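Local coordinates for alpha-L-rhamnosidase (Aspergillus terreus, PDB 6GSZ), which probably catalyses the hydrolysis of terminal non-reducing alpha-L-rhamnose residues in alpha-L-rhamnosides, at residues F138-S143 and L193-N198; Y269-E274 and T380-G385; S602-L607 and L663-F668. One frame throughout, in Å; residues are numbered along the deposited sequence.

Contact 1 of 3, residues F138-S143 and L193-N198. With CA (calcium ion), chain Y.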
loop_
_atom_site.group_PDB
_atom_site.type_symbol
_atom_site.label_atom_id
_atom_site.label_comp_id
_atom_site.label_asym_id
_atom_site.label_seq_id
_atom_site.Cartn_x
_atom_site.Cartn_y
_atom_site.Cartn_z
ATOM N N PHE A 138 0.189 -2.370 -38.423
ATOM C CA PHE A 138 0.775 -3.694 -38.712
ATOM C C PHE A 138 -0.338 -4.577 -39.254
ATOM O O PHE A 138 -1.500 -4.219 -39.185
ATOM C CB PHE A 138 1.421 -4.303 -37.458
ATOM C CG PHE A 138 0.491 -4.500 -36.285
ATOM C CD1 PHE A 138 0.217 -3.450 -35.432
ATOM C CD2 PHE A 138 -0.078 -5.743 -36.013
ATOM C CE1 PHE A 138 -0.601 -3.622 -34.340
ATOM C CE2 PHE A 138 -0.908 -5.912 -34.910
ATOM C CZ PHE A 138 -1.160 -4.851 -34.078
ATOM N N SER A 139 0.063 -5.749 -39.719
ATOM C CA SER A 139 -0.820 -6.695 -40.343
ATOM C C SER A 139 -0.770 -8.019 -39.605
ATOM O O SER A 139 0.320 -8.492 -39.276
ATOM C CB SER A 139 -0.368 -6.943 -41.747
ATOM O OG SER A 139 -0.532 -5.784 -42.492
ATOM N N VAL A 140 -1.939 -8.627 -39.445
ATOM C CA VAL A 140 -2.055 -10.000 -38.998
ATOM C C VAL A 140 -2.788 -10.742 -40.113
ATOM O O VAL A 140 -4.002 -10.713 -40.190
ATOM C CB VAL A 140 -2.772 -10.083 -37.644
ATOM C CG1 VAL A 140 -2.869 -11.525 -37.178
ATOM C CG2 VAL A 140 -2.071 -9.252 -36.594
ATOM N N ASP A 141 -2.024 -11.334 -41.024
ATOM C CA ASP A 141 -2.639 -11.889 -42.258
ATOM C C ASP A 141 -2.765 -13.420 -42.251
ATOM O O ASP A 141 -2.954 -14.061 -43.280
ATOM C CB ASP A 141 -1.863 -11.433 -43.483
ATOM C CG ASP A 141 -1.785 -9.923 -43.620
ATOM O OD1 ASP A 141 -2.865 -9.224 -43.522
ATOM O OD2 ASP A 141 -0.657 -9.461 -43.836
ATOM N N ASP A 142 -2.644 -14.006 -41.076
ATOM C CA ASP A 142 -2.788 -15.448 -40.814
ATOM C C ASP A 142 -3.816 -15.599 -39.693
ATOM O O ASP A 142 -4.001 -14.676 -38.886
ATOM C CB ASP A 142 -1.424 -16.036 -40.431
ATOM C CG ASP A 142 -0.314 -15.834 -41.465
ATOM O OD1 ASP A 142 -0.382 -16.472 -42.522
ATOM O OD2 ASP A 142 0.625 -15.042 -41.192
ATOM N N SER A 143 -4.463 -16.758 -39.613
ATOM C CA SER A 143 -5.325 -17.042 -38.469
ATOM C C SER A 143 -4.467 -17.105 -37.197
ATOM O O SER A 143 -3.317 -17.584 -37.216
ATOM C CB SER A 143 -6.105 -18.299 -38.670
ATOM O OG SER A 143 -5.215 -19.369 -38.808
ATOM N N LEU A 193 -7.420 -7.435 -31.353
ATOM C CA LEU A 193 -6.953 -7.512 -32.727
ATOM C C LEU A 193 -8.111 -7.827 -33.672
ATOM O O LEU A 193 -9.189 -8.327 -33.286
ATOM C CB LEU A 193 -5.890 -8.588 -32.870
ATOM C CG LEU A 193 -4.608 -8.401 -32.075
ATOM C CD1 LEU A 193 -3.697 -9.623 -32.280
ATOM C CD2 LEU A 193 -3.897 -7.167 -32.551
ATOM N N LYS A 194 -7.851 -7.550 -34.946
ATOM C CA LYS A 194 -8.707 -8.046 -36.001
ATOM C C LYS A 194 -7.824 -8.634 -37.100
ATOM O O LYS A 194 -6.590 -8.464 -37.161
ATOM C CB LYS A 194 -9.670 -6.948 -36.457
ATOM C CG LYS A 194 -9.022 -5.607 -36.733
ATOM C CD LYS A 194 -9.997 -4.466 -37.014
ATOM C CE LYS A 194 -9.250 -3.183 -37.326
ATOM N NZ LYS A 194 -10.164 -2.085 -37.723
ATOM N N GLN A 195 -8.470 -9.428 -37.938
ATOM C CA GLN A 195 -7.811 -10.021 -39.060
ATOM C C GLN A 195 -7.411 -8.915 -40.035
ATOM O O GLN A 195 -8.195 -8.028 -40.322
ATOM C CB GLN A 195 -8.800 -10.977 -39.737
ATOM C CG GLN A 195 -8.117 -12.018 -40.582
ATOM C CD GLN A 195 -7.285 -12.929 -39.717
ATOM O OE1 GLN A 195 -7.805 -13.662 -38.893
ATOM N NE2 GLN A 195 -5.980 -12.892 -39.907
ATOM N N GLY A 196 -6.179 -8.978 -40.522
ATOM C CA GLY A 196 -5.736 -8.009 -41.499
ATOM C C GLY A 196 -5.077 -6.810 -40.816
ATOM O O GLY A 196 -4.240 -6.949 -39.930
ATOM N N PRO A 197 -5.427 -5.583 -41.220
ATOM C CA PRO A 197 -4.742 -4.383 -40.710
ATOM C C PRO A 197 -5.143 -4.042 -39.279
ATOM O O PRO A 197 -6.317 -4.151 -38.947
ATOM C CB PRO A 197 -5.142 -3.278 -41.718
ATOM C CG PRO A 197 -6.404 -3.765 -42.323
ATOM C CD PRO A 197 -6.428 -5.269 -42.248
ATOM N N ASN A 198 -4.157 -3.606 -38.492
ATOM C CA ASN A 198 -4.341 -3.230 -37.089
ATOM C C ASN A 198 -3.510 -1.977 -36.800
ATOM O O ASN A 198 -2.511 -1.716 -37.492
ATOM C CB ASN A 198 -3.902 -4.334 -36.124
ATOM C CG ASN A 198 -4.811 -5.549 -36.135
ATOM O OD1 ASN A 198 -5.715 -5.659 -35.285
ATOM N ND2 ASN A 198 -4.583 -6.470 -37.082
HETATM CA CA CA Y . -3.686 -14.424 -45.460
HETATM O O HOH W 1 -5.658 -13.635 -44.790
#
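Four backbone hydrogen bonds join Phe138 to Asn198 and Val140 to Gly196, making residues 138-140 and 196-198 neighbouring antiparallel strands of a beta-sandwich sheet. The shortest run from Asn198 N to Phe138 O and from Gly196 N to Val140 O, each 2.8 Å. Between these two hydrogen-bonded pairs lies the non-hydrogen-bonded pair Ser139-Pro197.

Beyond the last pair, the side chain of Gln195 takes over. CG is anti to the backbone N (chi1 -159°) and the chain bends at chi2, and NE2 donates to Asp142 O (2.9 Å) from well above the plane of that carbonyl. A second, weak bond from NE2 reaches Val140 O at 3.0 Å.

Apolar packing occupies the face of Phe138 and Asn198. The Asn198 CB lies 3.4 Å above the Phe138 ring, offset toward the rim, in a CH-pi contact, while Leu193 CD2 meets the ring edge near its plane, 3.9 Å from Phe138 CZ. Leu233 and Ile245 of the facing sheet also touch this ring. The Asn198 amide is held by Lys194, whose N donates to OD1 and whose O accepts from ND2.

A calcium ion binds Asp141 O at 2.3 Å, just past the strand end. Backbone carbonyls thus do most of the polar work: Val140 O takes Gly196 N and, weakly, Gln195 NE2; Asp142 O takes Gln195 NE2; Asp141 O, between them in sequence, serves the metal.

Contact 2 of 3, residues Y269-E274 and T380-G385. With CA (calcium ion), chain J.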
loop_
_atom_site.group_PDB
_atom_site.type_symbol
_atom_site.label_atom_id
_atom_site.label_comp_id
_atom_site.label_asym_id
_atom_site.label_seq_id
_atom_site.Cartn_x
_atom_site.Cartn_y
_atom_site.Cartn_z
ATOM N N TYR A 269 -5.793 19.914 -20.607
ATOM C CA TYR A 269 -6.254 19.144 -21.760
ATOM C C TYR A 269 -7.024 20.087 -22.678
ATOM O O TYR A 269 -8.003 20.687 -22.241
ATOM C CB TYR A 269 -7.146 18.007 -21.260
ATOM C CG TYR A 269 -7.593 17.023 -22.297
ATOM C CD1 TYR A 269 -8.731 17.245 -23.060
ATOM C CD2 TYR A 269 -6.903 15.845 -22.514
ATOM C CE1 TYR A 269 -9.171 16.316 -23.997
ATOM C CE2 TYR A 269 -7.329 14.912 -23.440
ATOM C CZ TYR A 269 -8.466 15.142 -24.199
ATOM O OH TYR A 269 -8.854 14.226 -25.128
ATOM N N ASP A 270 -6.649 20.086 -23.952
ATOM C CA ASP A 270 -7.336 20.910 -24.979
ATOM C C ASP A 270 -8.013 19.956 -25.950
ATOM O O ASP A 270 -7.354 19.435 -26.855
ATOM C CB ASP A 270 -6.398 21.891 -25.670
ATOM C CG ASP A 270 -7.111 22.832 -26.621
ATOM O OD1 ASP A 270 -8.331 22.601 -26.895
ATOM O OD2 ASP A 270 -6.418 23.797 -27.072
ATOM N N SER A 271 -9.322 19.745 -25.776
ATOM C CA SER A 271 -10.023 18.736 -26.570
ATOM C C SER A 271 -10.109 19.123 -28.061
ATOM O O SER A 271 -10.384 18.272 -28.906
ATOM C CB SER A 271 -11.418 18.466 -26.014
ATOM O OG SER A 271 -12.289 19.581 -26.184
ATOM N N ARG A 272 -9.840 20.390 -28.384
ATOM C CA ARG A 272 -9.808 20.829 -29.757
ATOM C C ARG A 272 -8.670 20.155 -30.532
ATOM O O ARG A 272 -8.687 20.122 -31.778
ATOM C CB ARG A 272 -9.679 22.355 -29.858
ATOM C CG ARG A 272 -10.863 23.099 -29.269
ATOM C CD ARG A 272 -10.605 24.577 -29.172
ATOM N NE ARG A 272 -9.484 24.894 -28.293
ATOM C CZ ARG A 272 -9.010 26.100 -28.046
ATOM N NH1 ARG A 272 -9.543 27.163 -28.652
ATOM N NH2 ARG A 272 -7.957 26.226 -27.257
ATOM N N LEU A 273 -7.676 19.648 -29.805
ATOM C CA LEU A 273 -6.499 19.025 -30.419
ATOM C C LEU A 273 -6.600 17.497 -30.483
ATOM O O LEU A 273 -5.626 16.873 -30.862
ATOM C CB LEU A 273 -5.242 19.496 -29.680
ATOM C CG LEU A 273 -4.974 20.990 -29.755
ATOM C CD1 LEU A 273 -3.756 21.394 -28.942
ATOM C CD2 LEU A 273 -4.811 21.414 -31.213
ATOM N N GLU A 274 -7.773 16.918 -30.207
ATOM C CA GLU A 274 -7.965 15.499 -30.381
ATOM C C GLU A 274 -7.830 15.153 -31.858
ATOM O O GLU A 274 -8.370 15.867 -32.719
ATOM C CB GLU A 274 -9.340 15.064 -29.871
ATOM C CG GLU A 274 -9.437 15.071 -28.359
ATOM C CD GLU A 274 -10.835 14.973 -27.759
ATOM O OE1 GLU A 274 -11.837 14.942 -28.514
ATOM O OE2 GLU A 274 -10.931 15.005 -26.528
ATOM N N THR A 380 -10.384 22.227 -21.815
ATOM C CA THR A 380 -10.941 23.136 -22.831
ATOM C C THR A 380 -11.893 22.335 -23.729
ATOM O O THR A 380 -11.508 21.305 -24.357
ATOM C CB THR A 380 -9.879 23.861 -23.634
ATOM O OG1 THR A 380 -9.078 24.614 -22.728
ATOM C CG2 THR A 380 -10.488 24.756 -24.705
ATOM N N LEU A 381 -13.140 22.822 -23.781
ATOM C CA LEU A 381 -14.255 22.196 -24.499
ATOM C C LEU A 381 -14.085 22.382 -26.014
ATOM O O LEU A 381 -13.428 23.335 -26.484
ATOM C CB LEU A 381 -15.559 22.870 -24.060
ATOM C CG LEU A 381 -15.953 22.607 -22.611
ATOM C CD1 LEU A 381 -16.634 23.821 -21.995
ATOM C CD2 LEU A 381 -16.833 21.381 -22.524
ATOM N N SER A 382 -14.707 21.489 -26.782
ATOM C CA SER A 382 -14.637 21.519 -28.247
ATOM C C SER A 382 -15.950 21.995 -28.886
ATOM O O SER A 382 -15.934 22.287 -30.085
ATOM C CB SER A 382 -14.304 20.167 -28.802
ATOM O OG SER A 382 -15.407 19.296 -28.627
ATOM N N GLY A 383 -17.037 22.033 -28.105
ATOM C CA GLY A 383 -18.466 22.277 -28.545
ATOM C C GLY A 383 -18.988 21.268 -29.537
ATOM O O GLY A 383 -20.023 21.545 -30.195
ATOM N N GLU A 384 -18.261 20.143 -29.676
ATOM C CA GLU A 384 -18.635 19.007 -30.530
ATOM C C GLU A 384 -19.367 17.985 -29.662
ATOM O O GLU A 384 -18.879 16.860 -29.436
ATOM C CB GLU A 384 -17.419 18.315 -31.149
ATOM C CG GLU A 384 -16.535 19.222 -31.984
ATOM C CD GLU A 384 -15.225 18.624 -32.470
ATOM O OE1 GLU A 384 -14.909 17.423 -32.271
ATOM O OE2 GLU A 384 -14.467 19.409 -33.000
ATOM N N GLY A 385 -20.499 18.428 -29.106
ATOM C CA GLY A 385 -21.390 17.565 -28.387
ATOM C C GLY A 385 -20.901 17.288 -26.977
ATOM O O GLY A 385 -20.036 18.000 -26.451
HETATM CA CA CA J . -12.639 17.986 -32.941
HETATM O O HOH W 2 -7.206 23.478 -21.236
HETATM O O HOH W 3 -12.514 17.724 -30.621
HETATM O O HOH W 4 -10.171 17.874 -32.863
HETATM O O HOH W 5 -11.902 20.264 -32.589
HETATM O O HOH W 6 -14.332 16.738 -28.913
HETATM O O HOH W 7 -12.462 15.631 -33.285
#
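Thr380 gives up the most surface here, and its backbone meets Tyr269 and Ser271 on either side of Asp270 in a parallel beta bridge. Thr380 N donates to Tyr269 O (2.9 Å), and Thr380 O in turn accepts from Ser271 N (3.0 Å).

Ser271 grips that carbonyl a second time. Its OG sits between the backbone N and the carbonyl carbon (chi1 68°) and donates in the carbonyl plane, on a lone pair of Thr380 O, over just 2.6 Å. Gln387 NE2 is a further partner of this hydroxyl.

Arg272 lays a face of its guanidinium over the methyl of Thr380, with NE 3.7 Å from CG2. Asp270 fixes the flat group from the edge: NE meets the syn lone pair of OD1 almost straight (174°), and NH2 forms a salt bridge with OD2. Because OD1 also accepts from Arg272 N, closing an Asx turn, one carboxylate orders both the turn and the side chain that covers Thr380.

Calcium bridges the segments less directly. In the conformer given, Glu384 chelates the ion through both carboxylate oxygens, while metal-bound waters donate to Ser271 O, Arg272 O and Glu274 O; a second conformer of Glu384 is deposited, so this link is less certain.

The bridge is the last of the parallel pairing of strands 266-270 and 376-380, with strand 258-262 packed against Tyr269 and Asp270 and Thr351 of strand 351-361 bonded to Thr380 OG1. It thereby joins the rhamnosidase N-terminal region to the concanavalin-like region.

Contact 3 of 3, residues S602-L607 and L663-F668. With CA (calcium ion), chain Q; MAN (alpha-D-mannopyranose), chain C.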
loop_
_atom_site.group_PDB
_atom_site.type_symbol
_atom_site.label_atom_id
_atom_site.label_comp_id
_atom_site.label_asym_id
_atom_site.label_seq_id
_atom_site.Cartn_x
_atom_site.Cartn_y
_atom_site.Cartn_z
ATOM N N SER A 602 15.826 6.570 19.929
ATOM C CA SER A 602 16.633 5.862 18.947
ATOM C C SER A 602 17.224 4.558 19.501
ATOM O O SER A 602 17.267 3.529 18.827
ATOM C CB SER A 602 17.710 6.795 18.411
ATOM O OG SER A 602 17.163 7.881 17.661
ATOM N N ASP A 603 17.757 4.649 20.721
ATOM C CA ASP A 603 18.357 3.477 21.339
ATOM C C ASP A 603 17.310 2.406 21.616
ATOM O O ASP A 603 17.621 1.190 21.437
ATOM C CB ASP A 603 19.046 3.869 22.642
ATOM C CG ASP A 603 20.347 4.638 22.461
ATOM O OD1 ASP A 603 20.886 4.665 21.310
ATOM O OD2 ASP A 603 20.838 5.209 23.481
ATOM N N ALA A 604 16.099 2.833 21.988
ATOM C CA ALA A 604 15.014 1.847 22.193
ATOM C C ALA A 604 14.757 1.088 20.887
ATOM O O ALA A 604 14.664 -0.151 20.891
ATOM C CB ALA A 604 13.776 2.507 22.709
ATOM N N TYR A 605 14.666 1.843 19.769
ATOM C CA TYR A 605 14.438 1.212 18.488
ATOM C C TYR A 605 15.638 0.375 17.978
ATOM O O TYR A 605 15.440 -0.625 17.262
ATOM C CB TYR A 605 13.978 2.230 17.444
ATOM C CG TYR A 605 12.493 2.435 17.434
ATOM C CD1 TYR A 605 11.880 3.339 18.296
ATOM C CD2 TYR A 605 11.684 1.695 16.590
ATOM C CE1 TYR A 605 10.512 3.549 18.281
ATOM C CE2 TYR A 605 10.306 1.884 16.580
ATOM C CZ TYR A 605 9.713 2.809 17.426
ATOM O OH TYR A 605 8.341 2.975 17.406
ATOM N N LEU A 606 16.868 0.750 18.375
ATOM C CA LEU A 606 18.045 -0.079 18.080
ATOM C C LEU A 606 17.903 -1.441 18.777
ATOM O O LEU A 606 18.164 -2.470 18.158
ATOM C CB LEU A 606 19.324 0.656 18.505
ATOM C CG LEU A 606 20.567 -0.215 18.690
ATOM C CD1 LEU A 606 20.967 -0.891 17.400
ATOM C CD2 LEU A 606 21.718 0.583 19.274
ATOM N N LEU A 607 17.523 -1.429 20.051
ATOM C CA LEU A 607 17.308 -2.680 20.767
ATOM C C LEU A 607 16.199 -3.496 20.077
ATOM O O LEU A 607 16.332 -4.691 19.890
ATOM C CB LEU A 607 16.955 -2.382 22.221
ATOM C CG LEU A 607 18.105 -2.318 23.219
ATOM C CD1 LEU A 607 18.773 -3.653 23.348
ATOM C CD2 LEU A 607 19.140 -1.311 22.902
ATOM N N LEU A 663 8.719 -0.261 27.925
ATOM C CA LEU A 663 7.725 -1.238 28.315
ATOM C C LEU A 663 7.468 -2.232 27.183
ATOM O O LEU A 663 7.485 -3.446 27.389
ATOM C CB LEU A 663 6.435 -0.540 28.740
ATOM C CG LEU A 663 6.505 0.153 30.106
ATOM C CD1 LEU A 663 5.274 1.029 30.317
ATOM C CD2 LEU A 663 6.641 -0.868 31.221
ATOM N N TYR A 664 7.238 -1.747 25.963
ATOM C CA TYR A 664 6.901 -2.667 24.875
ATOM C C TYR A 664 8.123 -3.505 24.472
ATOM O O TYR A 664 7.987 -4.685 24.073
ATOM C CB TYR A 664 6.384 -1.894 23.659
ATOM C CG TYR A 664 5.664 -2.774 22.687
ATOM C CD1 TYR A 664 4.432 -3.298 23.003
ATOM C CD2 TYR A 664 6.254 -3.148 21.492
ATOM C CE1 TYR A 664 3.787 -4.168 22.144
ATOM C CE2 TYR A 664 5.623 -4.016 20.618
ATOM C CZ TYR A 664 4.369 -4.508 20.943
ATOM O OH TYR A 664 3.712 -5.382 20.144
ATOM N N PHE A 665 9.317 -2.886 24.532
ATOM C CA PHE A 665 10.551 -3.529 24.108
ATOM C C PHE A 665 11.234 -4.325 25.240
ATOM O O PHE A 665 12.291 -4.922 25.017
ATOM C CB PHE A 665 11.509 -2.503 23.493
ATOM C CG PHE A 665 11.018 -1.777 22.250
ATOM C CD1 PHE A 665 10.053 -2.297 21.402
ATOM C CD2 PHE A 665 11.544 -0.539 21.957
ATOM C CE1 PHE A 665 9.643 -1.603 20.270
ATOM C CE2 PHE A 665 11.126 0.170 20.847
ATOM C CZ PHE A 665 10.175 -0.366 20.016
ATOM N N ASP A 666 10.627 -4.324 26.433
ATOM C CA ASP A 666 11.060 -5.155 27.594
ATOM C C ASP A 666 12.499 -4.793 28.005
ATOM O O ASP A 666 13.383 -5.648 28.125
ATOM C CB ASP A 666 10.895 -6.652 27.305
ATOM C CG ASP A 666 9.468 -7.107 27.107
ATOM O OD1 ASP A 666 8.616 -6.772 27.961
ATOM O OD2 ASP A 666 9.221 -7.841 26.132
ATOM N N LEU A 667 12.730 -3.500 28.267
ATOM C CA LEU A 667 14.077 -2.985 28.525
ATOM C C LEU A 667 14.336 -2.663 30.011
ATOM O O LEU A 667 15.430 -2.244 30.332
ATOM C CB LEU A 667 14.313 -1.717 27.682
ATOM C CG LEU A 667 14.187 -1.932 26.172
ATOM C CD1 LEU A 667 14.483 -0.658 25.400
ATOM C CD2 LEU A 667 15.105 -3.048 25.706
ATOM N N PHE A 668 13.357 -2.890 30.897
ATOM C CA PHE A 668 13.567 -2.662 32.342
ATOM C C PHE A 668 14.349 -3.841 32.896
ATOM O O PHE A 668 14.279 -4.946 32.362
ATOM C CB PHE A 668 12.238 -2.466 33.085
ATOM C CG PHE A 668 11.614 -1.124 32.825
ATOM C CD1 PHE A 668 11.971 -0.012 33.564
ATOM C CD2 PHE A 668 10.711 -0.959 31.781
ATOM C CE1 PHE A 668 11.451 1.240 33.265
ATOM C CE2 PHE A 668 10.189 0.292 31.506
ATOM C CZ PHE A 668 10.526 1.378 32.267
HETATM CA CA CA Q . 14.685 -7.563 27.877
HETATM C C1 MAN C . 12.138 -10.816 29.847
HETATM C C2 MAN C . 13.376 -10.164 29.192
HETATM C C3 MAN C . 14.141 -9.451 30.345
HETATM C C4 MAN C . 13.221 -8.563 31.218
HETATM C C5 MAN C . 12.000 -9.353 31.710
HETATM C C6 MAN C . 11.046 -8.536 32.595
HETATM O O2 MAN C . 13.101 -9.324 27.990
HETATM O O3 MAN C . 15.277 -8.724 29.808
HETATM O O4 MAN C . 13.867 -8.075 32.411
HETATM O O5 MAN C . 11.326 -9.859 30.560
HETATM O O6 MAN C . 10.734 -7.262 32.013
HETATM O O HOH W 8 13.703 -7.340 25.788
HETATM O O HOH W 9 15.409 -6.031 30.044
HETATM O O HOH W 10 15.391 -9.642 26.767
HETATM O O HOH W 11 16.601 -7.200 27.232
#
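Tyr605 OH is gripped by two groups, Ala697 O and His700 NE2, which hold the tyrosine ring while its face receives the edge of Phe665. The pair is T-shaped, with planes at 82° and Phe665 CZ 4.0 Å above the centre of the Tyr605 ring. This packing belongs to the helical six-hairpin glycosidase domain, where helix 598-619 meets the turn that follows helix 656-664. That turn is a Schellman motif, with Asp666 at positive phi (61°).

No hydrogen bond crosses the contact, and all five touching residues are buried. With CG anti to the carbonyl carbon (chi1 -61°), the Phe665 ring is carried toward helix 598-619, and its CD2 comes within 3.3 Å of Ala604 O, an oblique approach, while Ala604 CB lies at the ring edge, near its plane. Leu667 divides its two methyls: CD1 packs on Ala604, 4.2 Å from CB, and CD2 on Leu607, 4.0 Å from CG. Phe640 also touches Ala604, so helices 598-619 and 623-644 and the turn after helix 656-664 come together here.

The same turn presents its backbone to calcium and sugar. Asp666 O binds the ion together with O2 and O3 of a glycan mannose and with waters, one of which donates to Phe665 O. The Asp666 carboxylate is engaged separately, by Lys708. Next to the metal, the mannose O4 donates a 3.2 Å hydrogen bond to Phe668 O.

Following the chain from the N terminus, the three contacts close in series, none nested in or crossing another. Contact 1 closes a loop of 49 residues, strand and coil without helix, and pairs two strands of one sandwich sheet. Contact 2 closes a longer one of 105 residues, likewise without helix, and ties the rhamnosidase N-terminal region to the concanavalin-like region. Contact 3 spans 55 mostly helical residues within the six-hairpin glycosidase domain. Contacts 1 and 2 lie on the same side of the chain's centre, their centres about 32 Å apart, while contact 3 lies on the opposite side, its centre about 66 Å from that of contact 1 and about 61 Å from that of contact 2.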